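Local coordinates for cytochrome b5-domain protein (Methanococcoides burtonii, PDB 6VZ6), which binds heme b with two protein axial ligands in a cytochrome b5-like fold and may serve in electron transfer, at residues A[29-32]-A[33-36]. Numbering follows the deposited sequence.
With HEM (protoporphyrin IX containing Fe), chain B.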
ATOM      1  N   VAL A  29      -2.078  -4.891  -5.204  1.00 13.62           N
ATOM      2  CA  VAL A  29      -1.910  -3.468  -4.917  1.00 14.35           C
ATOM      3  C   VAL A  29      -3.183  -2.972  -4.238  1.00 15.86           C
ATOM      4  O   VAL A  29      -4.280  -3.081  -4.792  1.00 16.69           O
ATOM      5  CB  VAL A  29      -1.595  -2.677  -6.192  1.00 17.18           C
ATOM      6  CG1 VAL A  29      -1.577  -1.185  -5.908  1.00 17.19           C
ATOM      7  CG2 VAL A  29      -0.263  -3.116  -6.798  1.00 15.39           C
ATOM      8  N   TYR A  30      -3.040  -2.503  -3.006  1.00 14.37           N
ATOM      9  CA  TYR A  30      -4.138  -2.023  -2.190  1.00 14.77           C
ATOM     10  C   TYR A  30      -4.157  -0.509  -2.202  1.00 16.10           C
ATOM     11  O   TYR A  30      -3.096   0.138  -2.209  1.00 13.47           O
ATOM     12  CB  TYR A  30      -4.019  -2.469  -0.719  1.00 15.83           C
ATOM     13  CG  TYR A  30      -4.366  -3.917  -0.465  1.00 14.18           C
ATOM     14  CD1 TYR A  30      -5.583  -4.297   0.072  1.00 14.36           C
ATOM     15  CD2 TYR A  30      -3.446  -4.912  -0.768  1.00 11.86           C
ATOM     16  CE1 TYR A  30      -5.862  -5.657   0.289  1.00 12.29           C
ATOM     17  CE2 TYR A  30      -3.736  -6.295  -0.526  1.00 16.20           C
ATOM     18  CZ  TYR A  30      -4.933  -6.625  -0.027  1.00  9.64           C
ATOM     19  OH  TYR A  30      -5.174  -7.963   0.191  1.00 14.44           O
ATOM     20  N   ASP A  31      -5.369   0.053  -2.131  1.00 19.80           N
ATOM     21  CA  ASP A  31      -5.555   1.506  -1.999  1.00 13.32           C
ATOM     22  C   ASP A  31      -5.967   1.819  -0.566  1.00 15.96           C
ATOM     23  O   ASP A  31      -7.086   1.479  -0.163  1.00 14.62           O
ATOM     24  CB  ASP A  31      -6.621   2.003  -2.978  1.00 17.17           C
ATOM     25  CG  ASP A  31      -6.848   3.496  -2.887  1.00 17.98           C
ATOM     26  OD1 ASP A  31      -6.188   4.159  -2.053  1.00 16.72           O
ATOM     27  OD2 ASP A  31      -7.679   4.012  -3.671  1.00 22.45           O
ATOM     28  N   VAL A  32      -5.071   2.443   0.212  1.00 14.70           N
ATOM     29  CA  VAL A  32      -5.390   2.787   1.597  1.00 15.31           C
ATOM     30  C   VAL A  32      -5.483   4.300   1.783  1.00 16.95           C
ATOM     31  O   VAL A  32      -5.403   4.779   2.894  1.00 15.36           O
ATOM     32  CB  VAL A  32      -4.395   2.170   2.601  1.00 15.68           C
ATOM     33  CG1 VAL A  32      -4.531   0.678   2.586  1.00 17.32           C
ATOM     34  CG2 VAL A  32      -2.970   2.605   2.280  1.00 17.14           C
ATOM     35  N   THR A  33      -5.673   5.050   0.698  1.00 15.39           N
ATOM     36  CA  THR A  33      -5.666   6.519   0.772  1.00 18.48           C
ATOM     37  C   THR A  33      -6.589   7.033   1.876  1.00 19.79           C
ATOM     38  O   THR A  33      -6.286   8.048   2.523  1.00 19.56           O
ATOM     39  CB  THR A  33      -6.120   7.105  -0.584  1.00 21.55           C
ATOM     40  OG1 THR A  33      -5.290   6.614  -1.625  1.00 18.93           O
ATOM     41  CG2 THR A  33      -6.093   8.622  -0.585  1.00 22.76           C
ATOM     42  N   GLU A  34      -7.693   6.309   2.105  1.00 18.54           N
ATOM     43  CA  GLU A  34      -8.754   6.669   3.031  1.00 28.28           C
ATOM     44  C   GLU A  34      -8.443   6.332   4.474  1.00 29.77           C
ATOM     45  O   GLU A  34      -9.123   6.823   5.368  1.00 30.75           O
ATOM     46  CB  GLU A  34     -10.033   5.881   2.675  1.00 28.94           C
ATOM     47  CG  GLU A  34      -9.812   4.298   2.502  1.00 58.47           C
ATOM     48  CD  GLU A  34      -9.312   3.860   1.095  1.00 70.22           C
ATOM     49  OE1 GLU A  34     -10.095   3.383   0.261  1.00 60.25           O
ATOM     50  OE2 GLU A  34      -8.137   3.950   0.814  1.00 57.52           O
ATOM     51  N   SER A  35      -7.449   5.500   4.741  1.00 25.84           N
ATOM     52  CA  SER A  35      -7.206   5.066   6.100  1.00 20.08           C
ATOM     53  C   SER A  35      -6.662   6.217   6.944  1.00 20.94           C
ATOM     54  O   SER A  35      -5.717   6.921   6.553  1.00 19.97           O
ATOM     55  CB  SER A  35      -6.212   3.910   6.117  1.00 24.04           C
ATOM     56  OG  SER A  35      -5.685   3.739   7.430  1.00 22.21           O
ATOM     57  N   MET A  36      -7.239   6.381   8.126  1.00 22.74           N
ATOM     58  CA  MET A  36      -6.712   7.351   9.075  1.00 29.43           C
ATOM     59  C   MET A  36      -5.323   6.983   9.568  1.00 28.51           C
ATOM     60  O   MET A  36      -4.651   7.842  10.135  1.00 25.59           O
ATOM     61  CB  MET A  36      -7.656   7.479  10.279  1.00 40.95           C
ATOM     62  CG  MET A  36      -9.012   8.141   9.985  1.00 55.38           C
ATOM     63  SD  MET A  36     -10.016   8.439  11.473  1.00124.89           S
ATOM     64  CE  MET A  36      -9.148   7.492  12.730  1.00 67.36           C
TER
HETATM   65  CHA HEM B 101      -3.399  -1.139  11.086  1.00 21.03           C
HETATM   66  CHB HEM B 101       0.869  -0.620  13.163  1.00 15.97           C
HETATM   67  CHC HEM B 101       3.071  -2.340   9.263  1.00 15.68           C
HETATM   68  CHD HEM B 101      -1.178  -2.212   6.960  1.00 13.29           C
HETATM   69  C1A HEM B 101      -2.440  -0.951  12.031  1.00 21.25           C
HETATM   70  C2A HEM B 101      -2.676  -0.710  13.432  1.00 22.01           C
HETATM   71  C3A HEM B 101      -1.469  -0.544  14.003  1.00 23.62           C
HETATM   72  C4A HEM B 101      -0.469  -0.691  12.968  1.00 18.30           C
HETATM   73  CMA HEM B 101      -1.104  -0.267  15.475  1.00 20.71           C
HETATM   74  CAA HEM B 101      -4.096  -0.648  14.055  1.00 22.62           C
HETATM   75  CBA HEM B 101      -4.211  -1.379  15.382  1.00 58.45           C
HETATM   76  CGA HEM B 101      -4.382  -2.822  15.069  1.00 48.43           C
HETATM   77  O1A HEM B 101      -4.972  -3.074  14.000  1.00 53.66           O
HETATM   78  O2A HEM B 101      -3.930  -3.690  15.872  1.00 52.87           O
HETATM   79  C1B HEM B 101       1.809  -1.040  12.279  1.00 19.91           C
HETATM   80  C2B HEM B 101       3.182  -0.989  12.570  1.00 23.13           C
HETATM   81  C3B HEM B 101       3.849  -1.468  11.532  1.00 20.05           C
HETATM   82  C4B HEM B 101       2.879  -1.807  10.506  1.00 17.75           C
HETATM   83  CMB HEM B 101       3.777  -0.518  13.903  1.00 22.46           C
HETATM   84  CAB HEM B 101       5.376  -1.653  11.648  1.00 24.59           C
HETATM   85  CBB HEM B 101       5.938  -2.751  11.125  1.00 19.15           C
HETATM   86  C1C HEM B 101       2.106  -2.479   8.298  1.00 17.52           C
HETATM   87  C2C HEM B 101       2.307  -3.024   6.963  1.00 19.40           C
HETATM   88  C3C HEM B 101       1.125  -2.974   6.318  1.00 14.86           C
HETATM   89  C4C HEM B 101       0.147  -2.415   7.236  1.00 14.61           C
HETATM   90  CMC HEM B 101       3.675  -3.507   6.447  1.00 14.74           C
HETATM   91  CAC HEM B 101       0.704  -3.391   4.873  1.00 20.22           C
HETATM   92  CBC HEM B 101       1.263  -4.381   4.203  1.00 23.64           C
HETATM   93  C1D HEM B 101      -2.148  -1.839   7.854  1.00 19.73           C
HETATM   94  C2D HEM B 101      -3.540  -1.540   7.555  1.00 17.98           C
HETATM   95  C3D HEM B 101      -4.163  -1.269   8.698  1.00 16.48           C
HETATM   96  C4D HEM B 101      -3.170  -1.351   9.738  1.00 17.07           C
HETATM   97  CMD HEM B 101      -4.174  -1.593   6.143  1.00 17.49           C
HETATM   98  CAD HEM B 101      -5.649  -0.887   8.933  1.00 15.33           C
HETATM   99  CBD HEM B 101      -5.796   0.613   8.688  1.00 18.22           C
HETATM  100  CGD HEM B 101      -7.192   1.122   8.980  1.00 21.43           C
HETATM  101  O1D HEM B 101      -7.485   2.301   8.694  1.00 17.20           O
HETATM  102  O2D HEM B 101      -8.042   0.324   9.425  1.00 19.97           O
HETATM  103  NA  HEM B 101      -1.098  -0.952  11.777  1.00 19.34           N
HETATM  104  NB  HEM B 101       1.644  -1.514  10.998  1.00 17.82           N
HETATM  105  NC  HEM B 101       0.771  -2.144   8.439  1.00 17.14           N
HETATM  106  ND  HEM B 101      -1.952  -1.698   9.200  1.00 17.39           N
HETATM  107 FE   HEM B 101      -0.187  -1.588  10.140  1.00 15.96          FE
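Carboxylate oxygen OD1 of Asp-31 takes two hydrogen bonds from Thr-33, one from the backbone and one from the side chain. Thr-33 N points almost straight at Asp-31 OD1, 2.9 Å away, N-H...O 167°, closing an Asx turn at the end of the strand. Thr-33 OG1 gives its proton to Asp-31 OD1 at 2.6 Å from the syn side, 15° off the carboxylate plane, and in turn accepts the N-H of Cys-21. Aspartate suits the place because its short side chain, with CG anti to the backbone N (chi1 -180°), lies on the carbonyl side and reaches the chain two residues on; threonine adds a hydroxyl donor to the backbone N-H. Were Asp-31 an alanine, the N-H and hydroxyl of Thr-33 would probably lose their shared acceptor. The chain is leaving strand 28-31 of the cytochrome b5 fold for the heme pocket, and does so by a type I turn in which Ser-35 N binds Val-32 O at 2.8 Å. The nonpolar side chain of Val-32 is buried against Phe-23 and Trp-38. Ser-35, small enough to sit beside the cofactor, directs OG to propionate oxygen O1D of the heme at 2.6 Å, while Leu-37 N hydrogen-bonds to the same hydroxyl.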